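Protein Dok-7 (Mus musculus, PDB 3ML4) acts as a dimeric cytoplasmic adaptor that activates the receptor kinase MuSK during neuromuscular synapse formation, its PH domain binding phosphoinositide lipids. Local coordinates at residues Glu7-Glu12 with Trp27-Lys32; Leu63-Gly68 with Cys86-Val91; Cys67-Ala72 with Gly113-Phe118; Leu78-Ala83 with Asp96-Met101. All coordinates share one frame; numbering follows the deposited sequence.

Interaction 1: Glu7-Glu12 with Trp27-Lys32; sequences EAALVE and WLVLRK
CG of Glu7 stands anti to its backbone N (chi1 -158°), with the chain extended beyond it. CG of Arg31 takes the crowded position between backbone N and carbonyl carbon (chi1 76°), and the chain is extended from there to NE. The two chains cross at about a right angle, and a single oxygen is gripped side-on: OE2 of Glu7 accepts from Arg31 NH2 at 2.7 Å and from Arg31 NE at 2.8 Å. It lies in the guanidinium plane, while the carboxylate is turned 64° away from that plane. The same OE2 also salt-bridges a basic side chain of the bound MuSK peptide. Glu12, also crowded at chi1, brings OE1 to the edge of the Trp27 indole, 2.9 Å from Trp27 NE1 and in the ring plane; its OE2 is held by Arg51. Between these side chains the strands pair antiparallel, with Leu30 N 3.0 Å from Val11 O. Leu30 O takes Leu10 N at 2.8 Å and, weakly, Val11 N, the pattern of a classic beta bulge where the PH domain's first strand begins. Val11 and Leu30 pack side by side against Trp104 of helix 98-112, and Val29 pairs with strand 40-45.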
loop_
_atom_site.group_PDB
_atom_site.type_symbol
_atom_site.label_atom_id
_atom_site.label_comp_id
_atom_site.label_asym_id
_atom_site.label_seq_id
_atom_site.Cartn_x
_atom_site.Cartn_y
_atom_site.Cartn_z
ATOM N N GLU B 7 -0.394 -10.065 -18.703
ATOM C CA GLU B 7 -0.741 -9.549 -17.388
ATOM C C GLU B 7 -0.380 -10.555 -16.303
ATOM O O GLU B 7 -0.802 -11.711 -16.350
ATOM C CB GLU B 7 -2.230 -9.230 -17.331
ATOM C CG GLU B 7 -2.599 -8.240 -16.251
ATOM C CD GLU B 7 -3.905 -7.540 -16.532
ATOM O OE1 GLU B 7 -4.385 -7.607 -17.684
ATOM O OE2 GLU B 7 -4.452 -6.916 -15.599
ATOM N N ALA B 8 0.407 -10.102 -15.333
ATOM C CA ALA B 8 0.899 -10.962 -14.265
ATOM C C ALA B 8 -0.180 -11.282 -13.243
ATOM O O ALA B 8 -1.196 -10.594 -13.158
ATOM C CB ALA B 8 2.102 -10.324 -13.580
ATOM N N ALA B 9 0.056 -12.339 -12.477
ATOM C CA ALA B 9 -0.833 -12.751 -11.406
ATOM C C ALA B 9 0.013 -13.120 -10.200
ATOM O O ALA B 9 1.131 -13.607 -10.363
ATOM C CB ALA B 9 -1.656 -13.939 -11.853
ATOM N N LEU B 10 -0.494 -12.875 -8.993
ATOM C CA LEU B 10 0.171 -13.437 -7.811
ATOM C C LEU B 10 -0.193 -14.916 -7.669
ATOM O O LEU B 10 0.651 -15.727 -7.302
ATOM C CB LEU B 10 -0.069 -12.622 -6.528
ATOM C CG LEU B 10 -1.415 -12.473 -5.820
ATOM C CD1 LEU B 10 -1.717 -13.665 -4.942
ATOM C CD2 LEU B 10 -1.383 -11.227 -4.962
ATOM N N VAL B 11 -1.447 -15.246 -7.977
ATOM C CA VAL B 11 -1.882 -16.637 -8.171
ATOM C C VAL B 11 -2.948 -16.736 -9.242
ATOM O O VAL B 11 -3.751 -15.820 -9.424
ATOM C CB VAL B 11 -2.459 -17.321 -6.891
ATOM C CG1 VAL B 11 -1.350 -17.865 -6.008
ATOM C CG2 VAL B 11 -3.428 -16.397 -6.134
ATOM N N GLU B 12 -2.948 -17.869 -9.931
ATOM C CA GLU B 12 -4.001 -18.204 -10.877
ATOM C C GLU B 12 -4.195 -19.709 -10.912
ATOM O O GLU B 12 -3.257 -20.467 -10.671
ATOM C CB GLU B 12 -3.692 -17.658 -12.277
ATOM C CG GLU B 12 -2.301 -18.000 -12.807
ATOM C CD GLU B 12 -2.131 -17.643 -14.265
ATOM O OE1 GLU B 12 -3.115 -17.746 -15.029
ATOM O OE2 GLU B 12 -1.009 -17.265 -14.652
ATOM N N TRP B 27 -11.524 -20.142 -14.501
ATOM C CA TRP B 27 -10.115 -19.846 -14.263
ATOM C C TRP B 27 -10.003 -18.450 -13.656
ATOM O O TRP B 27 -10.453 -17.464 -14.252
ATOM C CB TRP B 27 -9.302 -19.962 -15.553
ATOM C CG TRP B 27 -7.820 -19.762 -15.371
ATOM C CD1 TRP B 27 -7.141 -18.579 -15.447
ATOM C CD2 TRP B 27 -6.834 -20.771 -15.094
ATOM N NE1 TRP B 27 -5.796 -18.786 -15.232
ATOM C CE2 TRP B 27 -5.580 -20.122 -15.016
ATOM C CE3 TRP B 27 -6.888 -22.158 -14.906
ATOM C CZ2 TRP B 27 -4.390 -20.811 -14.753
ATOM C CZ3 TRP B 27 -5.704 -22.845 -14.644
ATOM C CH2 TRP B 27 -4.472 -22.169 -14.572
ATOM N N LEU B 28 -9.421 -18.382 -12.459
ATOM C CA LEU B 28 -9.367 -17.138 -11.689
ATOM C C LEU B 28 -7.960 -16.586 -11.604
ATOM O O LEU B 28 -7.014 -17.310 -11.291
ATOM C CB LEU B 28 -9.930 -17.346 -10.276
ATOM C CG LEU B 28 -10.032 -16.139 -9.334
ATOM C CD1 LEU B 28 -11.119 -15.164 -9.774
ATOM C CD2 LEU B 28 -10.289 -16.598 -7.915
ATOM N N VAL B 29 -7.842 -15.295 -11.890
ATOM C CA VAL B 29 -6.579 -14.572 -11.764
ATOM C C VAL B 29 -6.683 -13.547 -10.631
ATOM O O VAL B 29 -7.561 -12.675 -10.644
ATOM C CB VAL B 29 -6.187 -13.874 -13.101
ATOM C CG1 VAL B 29 -5.107 -12.812 -12.888
ATOM C CG2 VAL B 29 -5.732 -14.899 -14.127
ATOM N N LEU B 30 -5.791 -13.667 -9.650
ATOM C CA LEU B 30 -5.684 -12.673 -8.586
ATOM C C LEU B 30 -4.384 -11.912 -8.694
ATOM O O LEU B 30 -3.311 -12.508 -8.814
ATOM C CB LEU B 30 -5.799 -13.316 -7.201
ATOM C CG LEU B 30 -7.203 -13.730 -6.756
ATOM C CD1 LEU B 30 -7.147 -14.408 -5.400
ATOM C CD2 LEU B 30 -8.178 -12.539 -6.733
ATOM N N ARG B 31 -4.494 -10.587 -8.664
ATOM C CA ARG B 31 -3.322 -9.712 -8.645
ATOM C C ARG B 31 -3.599 -8.404 -7.914
ATOM O O ARG B 31 -4.741 -7.945 -7.850
ATOM C CB ARG B 31 -2.795 -9.452 -10.068
ATOM C CG ARG B 31 -3.587 -8.468 -10.937
ATOM C CD ARG B 31 -2.802 -8.245 -12.223
ATOM N NE ARG B 31 -3.297 -7.195 -13.111
ATOM C CZ ARG B 31 -2.986 -5.905 -13.001
ATOM N NH1 ARG B 31 -2.220 -5.481 -12.007
ATOM N NH2 ARG B 31 -3.459 -5.029 -13.879
ATOM N N LYS B 32 -2.541 -7.824 -7.352
ATOM C CA LYS B 32 -2.602 -6.496 -6.750
ATOM C C LYS B 32 -2.727 -5.451 -7.858
ATOM O O LYS B 32 -1.934 -5.467 -8.802
ATOM C CB LYS B 32 -1.347 -6.238 -5.913
ATOM C CG LYS B 32 -1.263 -7.069 -4.636
ATOM C CD LYS B 32 0.161 -7.147 -4.092
ATOM C CE LYS B 32 0.487 -6.015 -3.116
ATOM N NZ LYS B 32 0.786 -4.727 -3.794
#

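Interaction 2: Leu63-Gly68 with Cys86-Val91; sequences LEDICG and CLSQAV
This is a strand-to-turn contact at the end of the PH-domain sheet, where strand 59-71, at a break in its course, meets the turn joining strands 81-86 and 90-94. A single antiparallel, non-hydrogen-bonded pair, Ile66 with Cys86, sets the register. Just ahead of it Asp65 holds the turn through both backbone and side chain. Its carbonyl O accepts Leu87 N at 2.9 Å, in the carbonyl plane. Its CG takes the crowded position between backbone N and carbonyl carbon (chi1 52°), and this brings OD2 over the turn, where it gathers two donors from one residue. Ser88 OG comes to the syn lone pair of Asp65 OD2 at 2.7 Å, and Ser88 N reaches the same OD2 from above the carboxylate plane at 3.0 Å. Asp65 thus grips two successive residues of the turn, Leu87 through its carbonyl and Ser88 through its carboxylate.

Apolar contacts flank this polar centre. On one flank Leu63 CD2 and Val91 CG2 meet tip to tip at 3.6 Å; on the other Cys67 SG lies 3.5 Å from Leu87 CD2. Ile66 CG1 and Cys86 SG touch more loosely, at 4.1 Å. Cys67 and Gly68 then both face Ile85 in a classic beta bulge. Leu63, Ile66 and Val91 continue inward onto strand 40-45 and, for the two from the longer strand, Ile84, while Cys67 and Leu87 look across to Val152 and Gln155 of strand 151-157 in the PTB domain.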
loop_
_atom_site.group_PDB
_atom_site.type_symbol
_atom_site.label_atom_id
_atom_site.label_comp_id
_atom_site.label_asym_id
_atom_site.label_seq_id
_atom_site.Cartn_x
_atom_site.Cartn_y
_atom_site.Cartn_z
ATOM N N LEU B 63 -11.494 -5.838 -4.763
ATOM C CA LEU B 63 -11.770 -5.902 -3.330
ATOM C C LEU B 63 -10.888 -4.888 -2.621
ATOM O O LEU B 63 -9.673 -5.066 -2.541
ATOM C CB LEU B 63 -11.493 -7.312 -2.795
ATOM C CG LEU B 63 -12.182 -8.450 -3.552
ATOM C CD1 LEU B 63 -11.538 -9.775 -3.227
ATOM C CD2 LEU B 63 -13.671 -8.473 -3.255
ATOM N N GLU B 64 -11.496 -3.821 -2.115
ATOM C CA GLU B 64 -10.720 -2.681 -1.617
ATOM C C GLU B 64 -10.818 -2.458 -0.104
ATOM O O GLU B 64 -10.379 -1.426 0.411
ATOM C CB GLU B 64 -11.051 -1.405 -2.419
ATOM C CG GLU B 64 -12.523 -1.243 -2.810
ATOM C CD GLU B 64 -12.711 -0.620 -4.196
ATOM O OE1 GLU B 64 -12.128 0.458 -4.467
ATOM O OE2 GLU B 64 -13.451 -1.216 -5.016
ATOM N N ASP B 65 -11.363 -3.448 0.600
ATOM C CA ASP B 65 -11.589 -3.360 2.039
ATOM C C ASP B 65 -11.327 -4.692 2.744
ATOM O O ASP B 65 -12.063 -5.082 3.652
ATOM C CB ASP B 65 -13.011 -2.855 2.327
ATOM C CG ASP B 65 -14.092 -3.659 1.599
ATOM O OD1 ASP B 65 -13.816 -4.227 0.512
ATOM O OD2 ASP B 65 -15.233 -3.713 2.116
ATOM N N ILE B 66 -10.264 -5.371 2.323
ATOM C CA ILE B 66 -9.863 -6.665 2.870
ATOM C C ILE B 66 -9.402 -6.557 4.329
ATOM O O ILE B 66 -8.567 -5.708 4.659
ATOM C CB ILE B 66 -8.748 -7.308 2.004
ATOM C CG1 ILE B 66 -9.219 -7.446 0.547
ATOM C CG2 ILE B 66 -8.315 -8.656 2.580
ATOM C CD1 ILE B 66 -8.144 -7.869 -0.433
ATOM N N CYS B 67 -9.954 -7.429 5.180
ATOM C CA CYS B 67 -9.671 -7.487 6.623
ATOM C C CYS B 67 -8.825 -8.685 7.046
ATOM O O CYS B 67 -8.236 -8.679 8.133
ATOM C CB CYS B 67 -10.970 -7.585 7.408
ATOM S SG CYS B 67 -12.088 -6.259 7.133
ATOM N N GLY B 68 -8.810 -9.724 6.213
ATOM C CA GLY B 68 -8.087 -10.942 6.537
ATOM C C GLY B 68 -8.425 -12.122 5.657
ATOM O O GLY B 68 -9.358 -12.076 4.857
ATOM N N CYS B 86 -13.816 -9.098 4.013
ATOM C CA CYS B 86 -13.829 -7.670 3.769
ATOM C C CYS B 86 -14.784 -6.988 4.733
ATOM O O CYS B 86 -15.669 -7.636 5.299
ATOM C CB CYS B 86 -14.246 -7.388 2.327
ATOM S SG CYS B 86 -13.231 -8.235 1.102
ATOM N N LEU B 87 -14.608 -5.680 4.917
ATOM C CA LEU B 87 -15.520 -4.901 5.759
ATOM C C LEU B 87 -16.966 -5.054 5.297
ATOM O O LEU B 87 -17.868 -5.215 6.121
ATOM C CB LEU B 87 -15.110 -3.427 5.811
ATOM C CG LEU B 87 -13.785 -3.140 6.528
ATOM C CD1 LEU B 87 -13.295 -1.724 6.233
ATOM C CD2 LEU B 87 -13.907 -3.385 8.034
ATOM N N SER B 88 -17.167 -5.036 3.980
ATOM C CA SER B 88 -18.491 -5.208 3.382
ATOM C C SER B 88 -18.922 -6.670 3.327
ATOM O O SER B 88 -19.881 -7.066 3.993
ATOM C CB SER B 88 -18.544 -4.581 1.982
ATOM O OG SER B 88 -17.412 -4.940 1.200
ATOM N N GLN B 89 -18.198 -7.469 2.546
ATOM C CA GLN B 89 -18.604 -8.847 2.251
ATOM C C GLN B 89 -17.448 -9.831 2.352
ATOM O O GLN B 89 -16.286 -9.433 2.357
ATOM C CB GLN B 89 -19.216 -8.931 0.845
ATOM C CG GLN B 89 -18.194 -8.985 -0.317
ATOM C CD GLN B 89 -17.789 -7.615 -0.859
ATOM O OE1 GLN B 89 -16.669 -7.432 -1.351
ATOM N NE2 GLN B 89 -18.704 -6.653 -0.787
ATOM N N ALA B 90 -17.779 -11.115 2.426
ATOM C CA ALA B 90 -16.786 -12.179 2.319
ATOM C C ALA B 90 -16.864 -12.795 0.928
ATOM O O ALA B 90 -17.957 -13.013 0.397
ATOM C CB ALA B 90 -17.022 -13.229 3.377
ATOM N N VAL B 91 -15.704 -13.066 0.339
ATOM C CA VAL B 91 -15.633 -13.725 -0.964
ATOM C C VAL B 91 -15.133 -15.146 -0.765
ATOM O O VAL B 91 -14.022 -15.347 -0.278
ATOM C CB VAL B 91 -14.711 -12.961 -1.948
ATOM C CG1 VAL B 91 -14.519 -13.751 -3.239
ATOM C CG2 VAL B 91 -15.277 -11.580 -2.242
#

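Interaction 3: Cys67-Ala72 with Gly113-Phe118; sequences CGLEPA and GEVHRF
Arg117 makes the largest contribution to this contact. Its chain, bent at chi3 (107°), lays the guanidinium beside strand 67-71, where Arg117 NE makes a weak hydrogen bond of 3.1 Å to Leu69 O, which lies at the guanidinium edge. Pro71 comes over one face of the same group, its CD 3.2 Å from Arg117 NH2, and the Arg117 CD methylene rests 4.0 Å from Glu70 OE1. Further along, Val115 CG2 sits 4.3 Å from Gly68 CA and also meets the side chain of Leu69. A water bridges the backbones: it accepts from Leu69 N at 3.1 Å and donates weakly to His116 O.

An alanine in place of Arg117 would lose the bond to Leu69 O and the flat group under Pro71, and would probably loosen the join between the two strands.

In the next shell, Asp105 of helix 98-112 offers Arg117 NH2 a long, weak ion pair, while Arg109 reaches weakly to Leu69 O and Val115 O. The His116 side chain starts away from strand 67-71, and its NE2 bonds Glu114 OE1 at 2.8 Å, nearly straight and in the ring plane, with Glu114 OE2 held in turn by Ser208. The short strand segments cross at -59°, 6.6 Å apart, and belong to different sheets. Gly113, with positive phi, ends the long PH helix, and the chain passes directly into the first PTB strand: this is the packed interface of a tandem PH-PTB unit.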
loop_
_atom_site.group_PDB
_atom_site.type_symbol
_atom_site.label_atom_id
_atom_site.label_comp_id
_atom_site.label_asym_id
_atom_site.label_seq_id
_atom_site.Cartn_x
_atom_site.Cartn_y
_atom_site.Cartn_z
ATOM N N CYS B 67 -9.954 -7.429 5.180
ATOM C CA CYS B 67 -9.671 -7.487 6.623
ATOM C C CYS B 67 -8.825 -8.685 7.046
ATOM O O CYS B 67 -8.236 -8.679 8.133
ATOM C CB CYS B 67 -10.970 -7.585 7.408
ATOM S SG CYS B 67 -12.088 -6.259 7.133
ATOM N N GLY B 68 -8.810 -9.724 6.213
ATOM C CA GLY B 68 -8.087 -10.942 6.537
ATOM C C GLY B 68 -8.425 -12.122 5.657
ATOM O O GLY B 68 -9.358 -12.076 4.857
ATOM N N LEU B 69 -7.636 -13.182 5.812
ATOM C CA LEU B 69 -7.857 -14.442 5.120
ATOM C C LEU B 69 -8.042 -15.583 6.105
ATOM O O LEU B 69 -7.472 -15.572 7.193
ATOM C CB LEU B 69 -6.691 -14.744 4.186
ATOM C CG LEU B 69 -6.831 -14.172 2.777
ATOM C CD1 LEU B 69 -6.239 -12.776 2.690
ATOM C CD2 LEU B 69 -6.143 -15.092 1.800
ATOM N N GLU B 70 -8.829 -16.574 5.703
ATOM C CA GLU B 70 -9.158 -17.715 6.555
ATOM C C GLU B 70 -9.555 -18.898 5.660
ATOM O O GLU B 70 -10.601 -18.854 5.011
ATOM C CB GLU B 70 -10.276 -17.315 7.536
ATOM C CG GLU B 70 -11.087 -18.442 8.155
ATOM C CD GLU B 70 -10.577 -18.893 9.497
ATOM O OE1 GLU B 70 -10.665 -18.108 10.458
ATOM O OE2 GLU B 70 -10.110 -20.046 9.597
ATOM N N PRO B 71 -8.694 -19.934 5.585
ATOM C CA PRO B 71 -8.924 -21.155 4.810
ATOM C C PRO B 71 -9.614 -22.281 5.574
ATOM O O PRO B 71 -9.646 -22.264 6.798
ATOM C CB PRO B 71 -7.505 -21.596 4.453
ATOM C CG PRO B 71 -6.678 -21.148 5.626
ATOM C CD PRO B 71 -7.369 -19.945 6.231
ATOM N N ALA B 72 -10.157 -23.244 4.831
ATOM C CA ALA B 72 -10.738 -24.497 5.364
ATOM C C ALA B 72 -11.958 -24.312 6.269
ATOM O O ALA B 72 -12.062 -24.928 7.336
ATOM C CB ALA B 72 -9.666 -25.378 6.034
ATOM N N GLY B 113 0.974 -7.922 2.697
ATOM C CA GLY B 113 1.797 -7.212 3.678
ATOM C C GLY B 113 1.914 -7.975 4.979
ATOM O O GLY B 113 2.614 -8.990 5.056
ATOM N N GLU B 114 1.231 -7.485 6.009
ATOM C CA GLU B 114 1.174 -8.197 7.283
ATOM C C GLU B 114 -0.266 -8.587 7.596
ATOM O O GLU B 114 -1.061 -7.768 8.073
ATOM C CB GLU B 114 1.800 -7.371 8.412
ATOM C CG GLU B 114 3.307 -7.131 8.259
ATOM C CD GLU B 114 4.148 -8.403 8.388
ATOM O OE1 GLU B 114 3.731 -9.360 9.082
ATOM O OE2 GLU B 114 5.243 -8.441 7.788
ATOM N N VAL B 115 -0.593 -9.839 7.289
ATOM C CA VAL B 115 -1.940 -10.374 7.483
ATOM C C VAL B 115 -1.890 -11.725 8.193
ATOM O O VAL B 115 -1.410 -12.727 7.652
ATOM C CB VAL B 115 -2.798 -10.370 6.161
ATOM C CG1 VAL B 115 -1.925 -10.430 4.924
ATOM C CG2 VAL B 115 -3.872 -11.469 6.149
ATOM N N HIS B 116 -2.384 -11.704 9.430
ATOM C CA HIS B 116 -2.266 -12.802 10.379
ATOM C C HIS B 116 -3.633 -13.088 10.985
ATOM O O HIS B 116 -4.489 -12.201 11.047
ATOM C CB HIS B 116 -1.303 -12.413 11.502
ATOM C CG HIS B 116 0.072 -12.046 11.031
ATOM N ND1 HIS B 116 1.178 -12.835 11.280
ATOM C CD2 HIS B 116 0.523 -10.972 10.341
ATOM C CE1 HIS B 116 2.247 -12.266 10.754
ATOM N NE2 HIS B 116 1.877 -11.134 10.179
ATOM N N ARG B 117 -3.840 -14.319 11.437
ATOM C CA ARG B 117 -5.095 -14.678 12.065
ATOM C C ARG B 117 -4.857 -15.606 13.247
ATOM O O ARG B 117 -3.977 -16.467 13.205
ATOM C CB ARG B 117 -6.050 -15.309 11.043
ATOM C CG ARG B 117 -5.958 -16.817 10.945
ATOM C CD ARG B 117 -6.782 -17.376 9.818
ATOM N NE ARG B 117 -5.915 -17.808 8.730
ATOM C CZ ARG B 117 -5.315 -18.991 8.683
ATOM N NH1 ARG B 117 -5.508 -19.872 9.663
ATOM N NH2 ARG B 117 -4.526 -19.296 7.655
ATOM N N PHE B 118 -5.643 -15.419 14.302
ATOM C CA PHE B 118 -5.558 -16.249 15.502
ATOM C C PHE B 118 -6.950 -16.666 15.945
ATOM O O PHE B 118 -7.822 -15.814 16.146
ATOM C CB PHE B 118 -4.891 -15.481 16.640
ATOM C CG PHE B 118 -3.547 -14.895 16.290
ATOM C CD1 PHE B 118 -2.377 -15.544 16.658
ATOM C CD2 PHE B 118 -3.453 -13.677 15.611
ATOM C CE1 PHE B 118 -1.127 -14.998 16.350
ATOM C CE2 PHE B 118 -2.218 -13.133 15.295
ATOM C CZ PHE B 118 -1.051 -13.795 15.671
HETATM O O HOH W 1 -5.893 -13.093 8.323
#

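Interaction 4: Leu78-Ala83 with Asp96-Met101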
loop_
_atom_site.group_PDB
_atom_site.type_symbol
_atom_site.label_atom_id
_atom_site.label_comp_id
_atom_site.label_asym_id
_atom_site.label_seq_id
_atom_site.Cartn_x
_atom_site.Cartn_y
_atom_site.Cartn_z
ATOM N N LEU B 78 -18.582 -27.593 0.117
ATOM C CA LEU B 78 -17.131 -27.641 -0.100
ATOM C C LEU B 78 -16.359 -27.506 1.204
ATOM O O LEU B 78 -16.843 -26.879 2.155
ATOM C CB LEU B 78 -16.691 -26.582 -1.121
ATOM C CG LEU B 78 -16.698 -26.997 -2.606
ATOM C CD1 LEU B 78 -18.100 -27.017 -3.184
ATOM C CD2 LEU B 78 -15.806 -26.086 -3.441
ATOM N N ALA B 79 -15.171 -28.112 1.247
ATOM C CA ALA B 79 -14.339 -28.140 2.458
ATOM C C ALA B 79 -12.989 -27.435 2.275
ATOM O O ALA B 79 -12.403 -26.945 3.237
ATOM C CB ALA B 79 -14.128 -29.578 2.931
ATOM N N HIS B 80 -12.490 -27.413 1.045
ATOM C CA HIS B 80 -11.286 -26.662 0.728
ATOM C C HIS B 80 -11.679 -25.319 0.104
ATOM O O HIS B 80 -11.642 -25.132 -1.111
ATOM C CB HIS B 80 -10.359 -27.477 -0.173
ATOM C CG HIS B 80 -9.973 -28.801 0.408
ATOM N ND1 HIS B 80 -10.119 -29.986 -0.279
ATOM C CD2 HIS B 80 -9.460 -29.129 1.619
ATOM C CE1 HIS B 80 -9.699 -30.987 0.475
ATOM N NE2 HIS B 80 -9.297 -30.494 1.633
ATOM N N THR B 81 -12.093 -24.407 0.974
ATOM C CA THR B 81 -12.519 -23.076 0.592
ATOM C C THR B 81 -11.619 -22.051 1.263
ATOM O O THR B 81 -11.070 -22.303 2.343
ATOM C CB THR B 81 -13.959 -22.793 1.058
ATOM O OG1 THR B 81 -14.057 -23.063 2.458
ATOM C CG2 THR B 81 -14.957 -23.658 0.314
ATOM N N LEU B 82 -11.472 -20.898 0.619
ATOM C CA LEU B 82 -10.762 -19.773 1.213
ATOM C C LEU B 82 -11.690 -18.577 1.294
ATOM O O LEU B 82 -12.438 -18.288 0.362
ATOM C CB LEU B 82 -9.504 -19.429 0.410
ATOM C CG LEU B 82 -8.636 -18.255 0.885
ATOM C CD1 LEU B 82 -8.017 -18.523 2.261
ATOM C CD2 LEU B 82 -7.555 -17.937 -0.149
ATOM N N ALA B 83 -11.653 -17.898 2.430
ATOM C CA ALA B 83 -12.436 -16.699 2.616
ATOM C C ALA B 83 -11.528 -15.486 2.518
ATOM O O ALA B 83 -10.520 -15.396 3.223
ATOM C CB ALA B 83 -13.135 -16.736 3.960
ATOM N N ASP B 96 -10.310 -27.743 -5.019
ATOM C CA ASP B 96 -10.389 -29.193 -4.924
ATOM C C ASP B 96 -9.433 -29.647 -3.832
ATOM O O ASP B 96 -9.855 -30.094 -2.765
ATOM C CB ASP B 96 -9.990 -29.829 -6.258
ATOM C CG ASP B 96 -10.185 -28.887 -7.436
ATOM O OD1 ASP B 96 -11.145 -28.078 -7.414
ATOM O OD2 ASP B 96 -9.374 -28.950 -8.386
ATOM N N SER B 97 -8.143 -29.497 -4.109
ATOM C CA SER B 97 -7.087 -29.969 -3.231
ATOM C C SER B 97 -6.858 -29.056 -2.038
ATOM O O SER B 97 -6.971 -27.833 -2.145
ATOM C CB SER B 97 -5.785 -30.131 -4.023
ATOM O OG SER B 97 -5.613 -29.068 -4.947
ATOM N N HIS B 98 -6.539 -29.674 -0.902
ATOM C CA HIS B 98 -6.129 -28.968 0.308
ATOM C C HIS B 98 -4.876 -28.115 0.077
ATOM O O HIS B 98 -4.824 -26.963 0.504
ATOM C CB HIS B 98 -5.889 -29.974 1.441
ATOM C CG HIS B 98 -5.490 -29.347 2.743
ATOM N ND1 HIS B 98 -4.183 -29.285 3.169
ATOM C CD2 HIS B 98 -6.229 -28.767 3.717
ATOM C CE1 HIS B 98 -4.130 -28.691 4.349
ATOM N NE2 HIS B 98 -5.358 -28.363 4.702
ATOM N N GLU B 99 -3.879 -28.672 -0.610
ATOM C CA GLU B 99 -2.589 -27.990 -0.753
ATOM C C GLU B 99 -2.647 -26.745 -1.642
ATOM O O GLU B 99 -1.896 -25.797 -1.420
ATOM C CB GLU B 99 -1.463 -28.953 -1.176
ATOM C CG GLU B 99 -1.463 -29.381 -2.642
ATOM C CD GLU B 99 -0.194 -30.132 -3.042
ATOM O OE1 GLU B 99 0.158 -30.101 -4.240
ATOM O OE2 GLU B 99 0.455 -30.749 -2.167
ATOM N N ALA B 100 -3.548 -26.755 -2.624
ATOM C CA ALA B 100 -3.784 -25.602 -3.497
ATOM C C ALA B 100 -4.405 -24.439 -2.727
ATOM O O ALA B 100 -4.041 -23.279 -2.937
ATOM C CB ALA B 100 -4.670 -25.991 -4.674
HETATM N N MSE B 101 -5.342 -24.764 -1.841
HETATM C CA MSE B 101 -5.947 -23.791 -0.944
HETATM C C MSE B 101 -4.896 -23.158 -0.025
HETATM O O MSE B 101 -4.856 -21.932 0.124
HETATM C CB MSE B 101 -7.043 -24.465 -0.123
HETATM C CG MSE B 101 -7.644 -23.612 0.971
HETATM SE SE MSE B 101 -8.468 -24.731 2.329
HETATM C CE MSE B 101 -6.868 -25.312 3.293
#
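The polar part of this contact is one hydrogen bond from side chain to backbone. With CG of His80 anti to its carbonyl carbon (chi1 -57°), the ring swings toward the start of helix 98-112 and ND1 donates to Asp96 O at 2.5 Å. The bond is bent: the donor stands above the carbonyl plane, and the oxygen is tilted out of the ring plane. It requires a hydrogen on ND1. The Asp96 carboxylate serves another partner, Lys16, in a salt bridge.

The second kind of contact is packing over the imidazole. The backbone N of His98 lies over the centre of one face of the His80 ring, 3.6 Å above it, and His80 NE2 is 3.5 Å from His98 CB. The two imidazoles meet obliquely, planes 69° apart and centroids 5.6 Å apart.

Third comes the selenium of Met101, modelled as selenomethionine, whose chain bends at chi3 so that SE settles 3.8 Å from His80 CA and 3.6 Å from Thr81 O.

A serine at His80 would lose the ring and its bond to Asp96 O, and would probably leave the first turn of the helix packed more loosely on this segment.

Behind the contact, His80 pairs through its backbone with Phe95, and Leu82 packs on Leu69, Pro71 and Ile108. The start of helix 98-112 is thus fastened to the chain leading into strand 81-86, with Met101 touching Phe95 and Pro71 of strand 59-71.

In the fold
Interactions 1, 2 and 4 all lie within the PH domain and reach the same antiparallel sheet. Interaction 1 is at its first edge, its centre about 18 Å from that of interaction 2 and about 17 Å from that of interaction 4. Interactions 2 and 3 share Cys67 and Gly68 on strand 59-71, their centres about 11 Å apart, so this strand serves the PH sheet and then the PTB domain. Interaction 4 is nested in the loop that interaction 3 closes and touches it: Ala72 N lies 2.8 Å from Thr81 O, a probable hydrogen bond. Of the four, interaction 1 lies beside the bound MuSK peptide, and both it and interaction 3 touch the second Dok-7 subunit.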